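Local coordinates for protein peptidyl tryptophan dihydroxylase (Pseudomonas putida, PDB 7CTQ) that uses bound FAD to dihydroxylate a peptidyl tryptophan, a step essential for biogenesis of the tryptophylquinone cofactor of quinohemoprotein amine dehydrogenase, at residues Gln48-Gly53 / Asn273-Ser278; Arg39-Glu44 / Asp90-Asp95; Thr20-Arg25 / Asp100-Ala105. All coordinates share one frame; numbering follows the deposited sequence.

Contact 1 (Gln48-Gly53 / Asn273-Ser278). With FAD (flavin-adenine dinucleotide), chain C.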
loop_
_atom_site.group_PDB
_atom_site.type_symbol
_atom_site.label_atom_id
_atom_site.label_comp_id
_atom_site.label_asym_id
_atom_site.label_seq_id
_atom_site.Cartn_x
_atom_site.Cartn_y
_atom_site.Cartn_z
ATOM N N GLN A 48 -5.517 -14.069 -2.921
ATOM C CA GLN A 48 -4.789 -15.177 -2.311
ATOM C C GLN A 48 -3.418 -14.726 -1.824
ATOM O O GLN A 48 -2.948 -15.168 -0.768
ATOM C CB GLN A 48 -4.653 -16.331 -3.312
ATOM C CG GLN A 48 -3.894 -15.989 -4.606
ATOM C CD GLN A 48 -4.716 -15.166 -5.595
ATOM O OE1 GLN A 48 -5.944 -15.097 -5.498
ATOM N NE2 GLN A 48 -4.036 -14.536 -6.550
ATOM N N ARG A 49 -2.773 -13.832 -2.580
ATOM C CA ARG A 49 -1.441 -13.354 -2.224
ATOM C C ARG A 49 -1.456 -12.626 -0.883
ATOM O O ARG A 49 -0.614 -12.886 -0.016
ATOM C CB ARG A 49 -0.912 -12.433 -3.330
ATOM C CG ARG A 49 0.593 -12.522 -3.572
ATOM C CD ARG A 49 1.117 -11.261 -4.242
ATOM N NE ARG A 49 0.117 -10.652 -5.117
ATOM C CZ ARG A 49 0.295 -9.515 -5.786
ATOM N NH1 ARG A 49 1.444 -8.852 -5.686
ATOM N NH2 ARG A 49 -0.676 -9.040 -6.560
ATOM N N VAL A 50 -2.421 -11.718 -0.697
ATOM C CA VAL A 50 -2.442 -10.848 0.478
ATOM C C VAL A 50 -2.420 -11.665 1.763
ATOM O O VAL A 50 -1.741 -11.308 2.737
ATOM C CB VAL A 50 -3.669 -9.920 0.427
ATOM C CG1 VAL A 50 -3.748 -9.068 1.675
ATOM C CG2 VAL A 50 -3.618 -9.032 -0.820
ATOM N N LEU A 51 -3.144 -12.784 1.788
ATOM C CA LEU A 51 -3.385 -13.458 3.059
ATOM C C LEU A 51 -2.142 -14.205 3.540
ATOM O O LEU A 51 -1.817 -14.178 4.730
ATOM C CB LEU A 51 -4.601 -14.389 2.919
ATOM C CG LEU A 51 -5.990 -13.752 2.813
ATOM C CD1 LEU A 51 -7.073 -14.848 2.315
ATOM C CD2 LEU A 51 -6.367 -12.834 4.015
ATOM N N GLU A 52 -1.406 -14.833 2.623
ATOM C CA GLU A 52 -0.115 -15.392 3.007
ATOM C C GLU A 52 0.974 -14.324 3.046
ATOM O O GLU A 52 1.928 -14.436 3.829
ATOM C CB GLU A 52 0.283 -16.536 2.072
ATOM C CG GLU A 52 -0.405 -17.851 2.431
ATOM C CD GLU A 52 -1.059 -18.523 1.241
ATOM O OE1 GLU A 52 -1.768 -19.535 1.438
ATOM O OE2 GLU A 52 -0.849 -18.049 0.102
ATOM N N GLY A 53 0.859 -13.289 2.211
ATOM C CA GLY A 53 1.648 -12.090 2.428
ATOM C C GLY A 53 1.430 -11.495 3.806
ATOM O O GLY A 53 2.354 -10.932 4.394
ATOM N N ASN A 273 -6.080 -4.731 -3.828
ATOM C CA ASN A 273 -4.777 -5.143 -3.324
ATOM C C ASN A 273 -4.172 -4.113 -2.383
ATOM O O ASN A 273 -2.959 -4.135 -2.160
ATOM C CB ASN A 273 -3.815 -5.394 -4.482
ATOM C CG ASN A 273 -3.718 -6.851 -4.847
ATOM O OD1 ASN A 273 -2.770 -7.534 -4.460
ATOM N ND2 ASN A 273 -4.704 -7.344 -5.596
ATOM N N GLY A 274 -4.987 -3.222 -1.811
ATOM C CA GLY A 274 -4.442 -2.117 -1.037
ATOM C C GLY A 274 -3.657 -2.565 0.181
ATOM O O GLY A 274 -2.599 -2.007 0.492
ATOM N N ILE A 275 -4.157 -3.584 0.886
ATOM C CA ILE A 275 -3.471 -4.040 2.093
ATOM C C ILE A 275 -2.070 -4.534 1.750
ATOM O O ILE A 275 -1.100 -4.255 2.472
ATOM C CB ILE A 275 -4.304 -5.119 2.811
ATOM C CG1 ILE A 275 -5.514 -4.474 3.506
ATOM C CG2 ILE A 275 -3.460 -5.831 3.829
ATOM C CD1 ILE A 275 -6.621 -5.455 3.875
ATOM N N PHE A 276 -1.939 -5.252 0.634
ATOM C CA PHE A 276 -0.626 -5.714 0.195
ATOM C C PHE A 276 0.283 -4.537 -0.130
ATOM O O PHE A 276 1.472 -4.538 0.223
ATOM C CB PHE A 276 -0.780 -6.624 -1.024
ATOM C CG PHE A 276 0.528 -7.067 -1.623
ATOM C CD1 PHE A 276 1.111 -8.262 -1.233
ATOM C CD2 PHE A 276 1.175 -6.292 -2.584
ATOM C CE1 PHE A 276 2.322 -8.677 -1.786
ATOM C CE2 PHE A 276 2.379 -6.700 -3.140
ATOM C CZ PHE A 276 2.954 -7.892 -2.740
ATOM N N GLN A 277 -0.255 -3.539 -0.829
ATOM C CA GLN A 277 0.524 -2.366 -1.200
ATOM C C GLN A 277 0.955 -1.577 0.030
ATOM O O GLN A 277 2.061 -1.018 0.062
ATOM C CB GLN A 277 -0.293 -1.518 -2.158
ATOM C CG GLN A 277 -0.624 -2.285 -3.420
ATOM C CD GLN A 277 -1.617 -1.575 -4.288
ATOM O OE1 GLN A 277 -2.222 -0.597 -3.867
ATOM N NE2 GLN A 277 -1.798 -2.061 -5.508
ATOM N N SER A 278 0.108 -1.538 1.063
ATOM C CA SER A 278 0.493 -0.880 2.306
ATOM C C SER A 278 1.570 -1.670 3.034
ATOM O O SER A 278 2.480 -1.083 3.634
ATOM C CB SER A 278 -0.736 -0.685 3.193
ATOM O OG SER A 278 -1.894 -0.527 2.390
HETATM P PA FAD C . -5.150 1.592 8.295
HETATM O O1A FAD C . -5.472 0.194 7.938
HETATM O O2A FAD C . -6.241 2.580 7.909
HETATM O O5B FAD C . -4.741 1.644 9.802
HETATM C C5B FAD C . -4.758 2.879 10.544
HETATM C C4B FAD C . -5.078 2.518 11.970
HETATM O O4B FAD C . -4.882 3.681 12.808
HETATM C C3B FAD C . -6.507 2.032 12.231
HETATM O O3B FAD C . -6.501 0.975 13.187
HETATM C C2B FAD C . -7.213 3.294 12.742
HETATM O O2B FAD C . -8.287 3.017 13.639
HETATM C C1B FAD C . -6.073 3.964 13.509
HETATM N N9A FAD C . -6.172 5.403 13.712
HETATM C C8A FAD C . -6.635 6.364 12.859
HETATM N N7A FAD C . -6.583 7.585 13.332
HETATM C C5A FAD C . -6.077 7.407 14.607
HETATM C C6A FAD C . -5.795 8.307 15.655
HETATM N N6A FAD C . -5.990 9.623 15.578
HETATM N N1A FAD C . -5.285 7.804 16.810
HETATM C C2A FAD C . -5.085 6.486 16.898
HETATM N N3A FAD C . -5.319 5.547 15.974
HETATM C C4A FAD C . -5.812 6.071 14.848
HETATM N N1 FAD C . -7.410 -2.750 0.466
HETATM C C2 FAD C . -7.569 -4.063 0.121
HETATM O O2 FAD C . -6.669 -4.890 0.280
HETATM N N3 FAD C . -8.768 -4.491 -0.412
HETATM C C4 FAD C . -9.879 -3.707 -0.643
HETATM O O4 FAD C . -10.900 -4.205 -1.112
HETATM C C4X FAD C . -9.704 -2.315 -0.277
HETATM N N5 FAD C . -10.706 -1.499 -0.470
HETATM C C5X FAD C . -10.539 -0.168 -0.122
HETATM C C6 FAD C . -11.596 0.720 -0.329
HETATM C C7 FAD C . -11.472 2.068 -0.011
HETATM C C7M FAD C . -12.635 2.997 -0.244
HETATM C C8 FAD C . -10.265 2.545 0.523
HETATM C C8M FAD C . -10.101 3.997 0.888
HETATM C C9 FAD C . -9.210 1.663 0.736
HETATM C C9A FAD C . -9.336 0.318 0.412
HETATM N N10 FAD C . -8.286 -0.600 0.622
HETATM C C10 FAD C . -8.430 -1.927 0.271
HETATM C "C1'" FAD C . -6.994 -0.139 1.134
HETATM C "C2'" FAD C . -6.730 -0.501 2.586
HETATM O "O2'" FAD C . -7.822 -0.123 3.425
HETATM C "C3'" FAD C . -5.462 0.223 3.032
HETATM O "O3'" FAD C . -4.476 0.024 2.026
HETATM C "C4'" FAD C . -4.875 -0.225 4.367
HETATM O "O4'" FAD C . -5.900 -0.429 5.344
HETATM C "C5'" FAD C . -3.863 0.777 4.871
HETATM O "O5'" FAD C . -3.200 0.220 6.015
HETATM P P FAD C . -2.609 1.139 7.126
HETATM O O1P FAD C . -1.561 2.037 6.451
HETATM O O2P FAD C . -2.149 0.331 8.290
HETATM O O3P FAD C . -3.838 2.057 7.532
#

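Contact 2 (Arg39-Glu44 / Asp90-Asp95). With FAD (flavin-adenine dinucleotide), chain C.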
loop_
_atom_site.group_PDB
_atom_site.type_symbol
_atom_site.label_atom_id
_atom_site.label_comp_id
_atom_site.label_asym_id
_atom_site.label_seq_id
_atom_site.Cartn_x
_atom_site.Cartn_y
_atom_site.Cartn_z
ATOM N N ARG A 39 -13.514 1.233 14.068
ATOM C CA ARG A 39 -14.126 2.252 13.226
ATOM C C ARG A 39 -15.337 1.607 12.552
ATOM O O ARG A 39 -15.796 0.538 12.968
ATOM C CB ARG A 39 -13.096 2.824 12.237
ATOM C CG ARG A 39 -13.427 4.208 11.668
ATOM C CD ARG A 39 -14.228 5.061 12.647
ATOM N NE ARG A 39 -13.446 5.482 13.809
ATOM C CZ ARG A 39 -12.787 6.635 13.891
ATOM N NH1 ARG A 39 -12.811 7.488 12.874
ATOM N NH2 ARG A 39 -12.102 6.939 14.989
ATOM N N PHE A 40 -15.857 2.248 11.505
ATOM C CA PHE A 40 -17.069 1.755 10.863
ATOM C C PHE A 40 -16.847 0.365 10.265
ATOM O O PHE A 40 -15.720 -0.068 10.002
ATOM C CB PHE A 40 -17.549 2.727 9.778
ATOM C CG PHE A 40 -16.657 2.785 8.569
ATOM C CD1 PHE A 40 -15.557 3.633 8.541
ATOM C CD2 PHE A 40 -16.918 1.999 7.458
ATOM C CE1 PHE A 40 -14.731 3.693 7.428
ATOM C CE2 PHE A 40 -16.091 2.053 6.347
ATOM C CZ PHE A 40 -15.000 2.901 6.331
ATOM N N ALA A 41 -17.955 -0.341 10.063
ATOM C CA ALA A 41 -17.926 -1.670 9.463
ATOM C C ALA A 41 -17.479 -1.555 8.010
ATOM O O ALA A 41 -18.207 -1.016 7.171
ATOM C CB ALA A 41 -19.305 -2.315 9.567
ATOM N N ALA A 42 -16.277 -2.039 7.711
ATOM C CA ALA A 42 -15.778 -2.074 6.344
ATOM C C ALA A 42 -15.317 -3.484 6.030
ATOM O O ALA A 42 -14.579 -4.082 6.818
ATOM C CB ALA A 42 -14.625 -1.088 6.146
ATOM N N VAL A 43 -15.752 -4.022 4.895
ATOM C CA VAL A 43 -15.243 -5.296 4.407
ATOM C C VAL A 43 -14.629 -5.076 3.035
ATOM O O VAL A 43 -15.202 -4.386 2.183
ATOM C CB VAL A 43 -16.319 -6.398 4.376
ATOM C CG1 VAL A 43 -17.061 -6.422 5.698
ATOM C CG2 VAL A 43 -17.265 -6.250 3.179
ATOM N N GLU A 44 -13.451 -5.651 2.839
ATOM C CA GLU A 44 -12.639 -5.431 1.663
ATOM C C GLU A 44 -12.435 -6.749 0.940
ATOM O O GLU A 44 -12.555 -7.826 1.528
ATOM C CB GLU A 44 -11.292 -4.818 2.054
ATOM C CG GLU A 44 -11.390 -3.354 2.449
ATOM C CD GLU A 44 -10.205 -2.873 3.259
ATOM O OE1 GLU A 44 -10.140 -1.655 3.543
ATOM O OE2 GLU A 44 -9.344 -3.704 3.622
ATOM N N ASP A 90 -13.123 -8.770 6.867
ATOM C CA ASP A 90 -13.913 -7.881 7.704
ATOM C C ASP A 90 -12.941 -7.104 8.585
ATOM O O ASP A 90 -12.353 -7.656 9.523
ATOM C CB ASP A 90 -14.950 -8.664 8.506
ATOM C CG ASP A 90 -15.389 -7.938 9.759
ATOM O OD1 ASP A 90 -15.519 -6.697 9.732
ATOM O OD2 ASP A 90 -15.614 -8.608 10.773
ATOM N N ARG A 91 -12.762 -5.819 8.260
ATOM C CA ARG A 91 -11.790 -4.980 8.947
ATOM C C ARG A 91 -12.100 -4.821 10.425
ATOM O O ARG A 91 -11.183 -4.556 11.211
ATOM C CB ARG A 91 -11.722 -3.609 8.272
ATOM C CG ARG A 91 -11.177 -3.665 6.852
ATOM C CD ARG A 91 -9.800 -4.304 6.838
ATOM N NE ARG A 91 -8.877 -3.608 7.728
ATOM C CZ ARG A 91 -8.032 -2.662 7.328
ATOM N NH1 ARG A 91 -7.995 -2.311 6.049
ATOM N NH2 ARG A 91 -7.224 -2.070 8.201
ATOM N N GLN A 92 -13.365 -4.973 10.822
ATOM C CA GLN A 92 -13.700 -4.999 12.243
ATOM C C GLN A 92 -12.980 -6.146 12.944
ATOM O O GLN A 92 -12.213 -5.931 13.892
ATOM C CB GLN A 92 -15.214 -5.117 12.429
ATOM C CG GLN A 92 -16.046 -4.212 11.529
ATOM C CD GLN A 92 -17.514 -4.613 11.502
ATOM O OE1 GLN A 92 -18.037 -5.036 10.468
ATOM N NE2 GLN A 92 -18.184 -4.485 12.644
ATOM N N ARG A 93 -13.222 -7.382 12.484
ATOM C CA ARG A 93 -12.492 -8.533 13.011
ATOM C C ARG A 93 -10.991 -8.346 12.855
ATOM O O ARG A 93 -10.228 -8.596 13.795
ATOM C CB ARG A 93 -12.921 -9.824 12.310
ATOM C CG ARG A 93 -13.937 -10.707 13.044
ATOM C CD ARG A 93 -15.222 -9.932 13.257
ATOM N NE ARG A 93 -16.429 -10.742 13.354
ATOM C CZ ARG A 93 -17.380 -10.551 14.261
ATOM N NH1 ARG A 93 -17.264 -9.581 15.160
ATOM N NH2 ARG A 93 -18.449 -11.331 14.266
ATOM N N PHE A 94 -10.557 -7.884 11.679
ATOM C CA PHE A 94 -9.133 -7.824 11.353
ATOM C C PHE A 94 -8.364 -6.937 12.328
ATOM O O PHE A 94 -7.390 -7.375 12.951
ATOM C CB PHE A 94 -8.968 -7.324 9.919
ATOM C CG PHE A 94 -7.603 -7.548 9.353
ATOM C CD1 PHE A 94 -7.090 -8.829 9.224
ATOM C CD2 PHE A 94 -6.832 -6.479 8.935
ATOM C CE1 PHE A 94 -5.830 -9.036 8.690
ATOM C CE2 PHE A 94 -5.570 -6.680 8.402
ATOM C CZ PHE A 94 -5.071 -7.958 8.279
ATOM N N ASP A 95 -8.785 -5.677 12.465
ATOM C CA ASP A 95 -8.018 -4.731 13.275
ATOM C C ASP A 95 -8.033 -5.122 14.747
ATOM O O ASP A 95 -7.010 -5.016 15.434
ATOM C CB ASP A 95 -8.552 -3.309 13.087
ATOM C CG ASP A 95 -8.736 -2.941 11.620
ATOM O OD1 ASP A 95 -7.981 -3.472 10.775
ATOM O OD2 ASP A 95 -9.633 -2.126 11.314
HETATM P PA FAD C . -5.150 1.592 8.295
HETATM O O1A FAD C . -5.472 0.194 7.938
HETATM O O2A FAD C . -6.241 2.580 7.909
HETATM O O5B FAD C . -4.741 1.644 9.802
HETATM C C5B FAD C . -4.758 2.879 10.544
HETATM C C4B FAD C . -5.078 2.518 11.970
HETATM O O4B FAD C . -4.882 3.681 12.808
HETATM C C3B FAD C . -6.507 2.032 12.231
HETATM O O3B FAD C . -6.501 0.975 13.187
HETATM C C2B FAD C . -7.213 3.294 12.742
HETATM O O2B FAD C . -8.287 3.017 13.639
HETATM C C1B FAD C . -6.073 3.964 13.509
HETATM N N9A FAD C . -6.172 5.403 13.712
HETATM C C8A FAD C . -6.635 6.364 12.859
HETATM N N7A FAD C . -6.583 7.585 13.332
HETATM C C5A FAD C . -6.077 7.407 14.607
HETATM C C6A FAD C . -5.795 8.307 15.655
HETATM N N6A FAD C . -5.990 9.623 15.578
HETATM N N1A FAD C . -5.285 7.804 16.810
HETATM C C2A FAD C . -5.085 6.486 16.898
HETATM N N3A FAD C . -5.319 5.547 15.974
HETATM C C4A FAD C . -5.812 6.071 14.848
HETATM N N1 FAD C . -7.410 -2.750 0.466
HETATM C C2 FAD C . -7.569 -4.063 0.121
HETATM O O2 FAD C . -6.669 -4.890 0.280
HETATM N N3 FAD C . -8.768 -4.491 -0.412
HETATM C C4 FAD C . -9.879 -3.707 -0.643
HETATM O O4 FAD C . -10.900 -4.205 -1.112
HETATM C C4X FAD C . -9.704 -2.315 -0.277
HETATM N N5 FAD C . -10.706 -1.499 -0.470
HETATM C C5X FAD C . -10.539 -0.168 -0.122
HETATM C C6 FAD C . -11.596 0.720 -0.329
HETATM C C7 FAD C . -11.472 2.068 -0.011
HETATM C C7M FAD C . -12.635 2.997 -0.244
HETATM C C8 FAD C . -10.265 2.545 0.523
HETATM C C8M FAD C . -10.101 3.997 0.888
HETATM C C9 FAD C . -9.210 1.663 0.736
HETATM C C9A FAD C . -9.336 0.318 0.412
HETATM N N10 FAD C . -8.286 -0.600 0.622
HETATM C C10 FAD C . -8.430 -1.927 0.271
HETATM C "C1'" FAD C . -6.994 -0.139 1.134
HETATM C "C2'" FAD C . -6.730 -0.501 2.586
HETATM O "O2'" FAD C . -7.822 -0.123 3.425
HETATM C "C3'" FAD C . -5.462 0.223 3.032
HETATM O "O3'" FAD C . -4.476 0.024 2.026
HETATM C "C4'" FAD C . -4.875 -0.225 4.367
HETATM O "O4'" FAD C . -5.900 -0.429 5.344
HETATM C "C5'" FAD C . -3.863 0.777 4.871
HETATM O "O5'" FAD C . -3.200 0.220 6.015
HETATM P P FAD C . -2.609 1.139 7.126
HETATM O O1P FAD C . -1.561 2.037 6.451
HETATM O O2P FAD C . -2.149 0.331 8.290
HETATM O O3P FAD C . -3.838 2.057 7.532
#

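Contact 3 (Thr20-Arg25 / Asp100-Ala105)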
loop_
_atom_site.group_PDB
_atom_site.type_symbol
_atom_site.label_atom_id
_atom_site.label_comp_id
_atom_site.label_asym_id
_atom_site.label_seq_id
_atom_site.Cartn_x
_atom_site.Cartn_y
_atom_site.Cartn_z
ATOM N N THR A 20 5.324 -3.004 10.752
ATOM C CA THR A 20 6.551 -2.317 11.142
ATOM C C THR A 20 6.960 -2.680 12.565
ATOM O O THR A 20 8.134 -2.980 12.835
ATOM C CB THR A 20 6.359 -0.803 10.999
ATOM O OG1 THR A 20 6.019 -0.496 9.640
ATOM C CG2 THR A 20 7.617 -0.051 11.402
ATOM N N ALA A 21 5.996 -2.657 13.486
ATOM C CA ALA A 21 6.239 -3.030 14.879
ATOM C C ALA A 21 6.899 -4.401 14.995
ATOM O O ALA A 21 7.897 -4.570 15.711
ATOM C CB ALA A 21 4.918 -3.008 15.650
ATOM N N ILE A 22 6.349 -5.397 14.295
ATOM C CA ILE A 22 6.888 -6.745 14.393
ATOM C C ILE A 22 8.284 -6.800 13.797
ATOM O O ILE A 22 9.176 -7.470 14.334
ATOM C CB ILE A 22 5.935 -7.748 13.725
ATOM C CG1 ILE A 22 4.592 -7.734 14.456
ATOM C CG2 ILE A 22 6.547 -9.153 13.718
ATOM C CD1 ILE A 22 3.595 -8.703 13.914
ATOM N N GLY A 23 8.503 -6.080 12.694
ATOM C CA GLY A 23 9.836 -6.020 12.125
ATOM C C GLY A 23 10.846 -5.466 13.105
ATOM O O GLY A 23 11.974 -5.960 13.202
ATOM N N LEU A 24 10.452 -4.439 13.861
ATOM C CA LEU A 24 11.376 -3.856 14.829
ATOM C C LEU A 24 11.677 -4.842 15.955
ATOM O O LEU A 24 12.830 -4.961 16.391
ATOM C CB LEU A 24 10.802 -2.550 15.370
ATOM C CG LEU A 24 10.705 -1.426 14.335
ATOM C CD1 LEU A 24 9.729 -0.396 14.792
ATOM C CD2 LEU A 24 12.067 -0.813 14.120
ATOM N N ARG A 25 10.654 -5.568 16.418
ATOM C CA ARG A 25 10.850 -6.659 17.375
ATOM C C ARG A 25 11.902 -7.656 16.891
ATOM O O ARG A 25 12.793 -8.054 17.650
ATOM C CB ARG A 25 9.521 -7.375 17.620
ATOM C CG ARG A 25 8.527 -6.552 18.417
ATOM C CD ARG A 25 9.092 -6.230 19.794
ATOM N NE ARG A 25 9.134 -7.413 20.650
ATOM C CZ ARG A 25 10.089 -7.661 21.540
ATOM N NH1 ARG A 25 11.094 -6.802 21.703
ATOM N NH2 ARG A 25 10.032 -8.771 22.270
ATOM N N ASP A 100 -3.774 -8.909 18.859
ATOM C CA ASP A 100 -3.312 -10.172 19.436
ATOM C C ASP A 100 -1.930 -10.535 18.913
ATOM O O ASP A 100 -1.040 -10.923 19.681
ATOM C CB ASP A 100 -4.300 -11.303 19.126
ATOM C CG ASP A 100 -5.714 -10.997 19.580
ATOM O OD1 ASP A 100 -5.901 -9.983 20.292
ATOM O OD2 ASP A 100 -6.642 -11.756 19.211
ATOM N N ASP A 101 -1.737 -10.421 17.597
ATOM C CA ASP A 101 -0.443 -10.744 17.007
ATOM C C ASP A 101 0.648 -9.816 17.517
ATOM O O ASP A 101 1.803 -10.232 17.653
ATOM C CB ASP A 101 -0.532 -10.678 15.486
ATOM C CG ASP A 101 -1.655 -11.533 14.936
ATOM O OD1 ASP A 101 -2.789 -11.422 15.453
ATOM O OD2 ASP A 101 -1.403 -12.319 13.994
ATOM N N LEU A 102 0.303 -8.564 17.812
ATOM C CA LEU A 102 1.291 -7.645 18.362
ATOM C C LEU A 102 1.691 -8.055 19.778
ATOM O O LEU A 102 2.885 -8.178 20.088
ATOM C CB LEU A 102 0.746 -6.217 18.321
ATOM C CG LEU A 102 0.606 -5.634 16.906
ATOM C CD1 LEU A 102 -0.346 -4.438 16.879
ATOM C CD2 LEU A 102 1.974 -5.251 16.331
ATOM N N GLN A 103 0.703 -8.292 20.649
ATOM C CA GLN A 103 1.015 -8.723 22.008
ATOM C C GLN A 103 1.744 -10.059 21.998
ATOM O O GLN A 103 2.661 -10.280 22.797
ATOM C CB GLN A 103 -0.257 -8.795 22.849
ATOM C CG GLN A 103 -0.524 -7.514 23.634
ATOM C CD GLN A 103 -1.886 -7.488 24.313
ATOM O OE1 GLN A 103 -2.881 -7.960 23.761
ATOM N NE2 GLN A 103 -1.935 -6.927 25.519
ATOM N N ARG A 104 1.386 -10.945 21.068
ATOM C CA ARG A 104 2.128 -12.193 20.923
ATOM C C ARG A 104 3.594 -11.929 20.589
ATOM O O ARG A 104 4.486 -12.647 21.056
ATOM C CB ARG A 104 1.474 -13.060 19.848
ATOM C CG ARG A 104 1.895 -14.522 19.875
ATOM C CD ARG A 104 0.708 -15.457 19.655
ATOM N NE ARG A 104 -0.134 -15.030 18.542
ATOM C CZ ARG A 104 -1.347 -14.500 18.681
ATOM N NH1 ARG A 104 -1.869 -14.339 19.891
ATOM N NH2 ARG A 104 -2.041 -14.133 17.609
ATOM N N ALA A 105 3.866 -10.894 19.798
ATOM C CA ALA A 105 5.236 -10.576 19.415
ATOM C C ALA A 105 5.967 -9.745 20.460
ATOM O O ALA A 105 7.123 -9.365 20.233
ATOM C CB ALA A 105 5.250 -9.841 18.072
#

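Contact 1 (Gln48-Gly53 / Asn273-Ser278)
A charged group lies over an aromatic face where R49 meets F276: the guanidinium carbon CZ of R49 stands 4.4 Å from the centroid of the F276 ring, 11° off its normal, a cation-pi contact. The two planes are inclined at 51°, so the guanidinium is tipped rather than stacked, with NH1 of R49 the nitrogen nearest the ring, 3.4 Å from CZ of F276 and offset toward the rim. The methylene CD of R49 lies against CE1 of the same ring. Over one face of the guanidinium sits OD1 of N273, too poorly angled for a hydrogen bond. An alanine at F276 would probably leave the R49 guanidinium without its aromatic partner and open a gap beside CD of R49. Here helix 48-56 packs on helix 274-282, whose first turn faces the flavin of this FAD-dependent monooxygenase: the amide N of I275 donates almost straight to FAD O2 (2.9 Å), and OG of S278 accepts from the ribityl hydroxyl O3'. Deeper in, V50 divides its branches. With CG1 anti to the backbone N (chi1 177°), it places that methyl 3.9 Å from CG2 of I275, while CG2 of V50 reaches CB of F276 at 3.7 Å.

Contact 2 (Arg39-Glu44 / Asp90-Asp95)
E44 and R91 meet with their flat groups steeply turned, carboxylate and guanidinium planes 67° apart. NH1 of R91 donates to OE2 of E44 at 3.1 Å, reaching it on the syn side with the acceptor close to the guanidinium plane; a second bond from NH1 to OE1 of E44 is weak. The R91 chain is bent at chi2 (-57°), which brings CD to 3.3 Å from OE2 of E44, and bends again at chi3, which turns NE toward D95. The E44 chain, by contrast, runs extended beyond CG, its CB and CG lying close to the pyrimidine part of the flavin. Another edge of the guanidinium, that of NE and NH2, turns to D95, one helical turn on, where both nitrogens grip OD1, from opposite faces of the carboxylate plane. The backbone fixes the base of this arrangement. V43 and D90 form an antiparallel non-hydrogen-bonded pair, and N of R91 donates to O of A42 at 2.9 Å. D90 is the N-cap of helix 91-104, its OD1 accepting from N of Q92.

FAD is hydrogen-bonded to this salt-bridge network, set where strand 87-90, paired with strand 43-46, runs into helix 91-104. NH1 of R91 donates to the ribityl O4' of FAD at 2.9 Å. NH2 of R91 donates to the phosphate O1A, and OE1 of E44 accepts from O2' of FAD. Amid two acids and a phosphate oxygen, R91 is probably held firmly as a cation, and its positive charge would help offset the negative charge of the pyrophosphate.

Contact 3 (Thr20-Arg25 / Asp100-Ala105)
Apolar contact between A21, I22 and L102 fills the space between two nearly parallel helices, their local axes 10.2 Å apart and inclined at 11°. One methyl of L102, CD2, serves both neighbours: it lies 3.8 Å from CB of A21 and 4.1 Å from CG1 of I22. The small side chain of A21 faces the partner helix directly, whereas I22 and L102 meet obliquely with their branches. A105 extends the apolar patch, its CB 4.2 Å from CG1 of I22.

The polar contribution is a single side-chain-to-backbone bond. NE of R25 donates to the carbonyl O of A105 at 2.8 Å, almost straight at 174°, with the oxygen lying almost in the guanidinium plane. R25 folds to reach it: bends at chi2 and chi3 (-71°) bring NE round to the carbonyl of A105. NH1 of R25 has a further partner in the O of Y29, so the same guanidinium also ties to the chain just beyond helix 15-27.

Helix 15-27, which begins within what is probably the glycine-rich GxGxxG turn of a Rossmann-type FAD-binding fold, rests through A21 on V31 and V33 of strand 31-35, while L102 packs on V109 of strand 108-119. The two helices thus lie side by side over neighbouring, parallel strands of one sheet.

From the N terminus, helix 15-27 starts contact 3, whose loop closes when helix 91-104 reaches it at 100-105. Within that span contact 2 starts at 39-44 and closes at 90-95, where strand 87-90 leads into helix 91-104; contact 2 therefore lies wholly inside contact 3, and both use that helix. Helix 48-56, directly after strand 43-46, starts contact 1, which closes some 220 residues later at helix 274-282 and so crosses both others. Contacts 1 and 2 touch through I275 and E44 and share FAD: contact 2 ties strand 43-46 to the start of helix 91-104, and contact 1 ties helix 48-56 to helix 274-282, while contact 3 ties paired helices beside the Rossmann-type sheet.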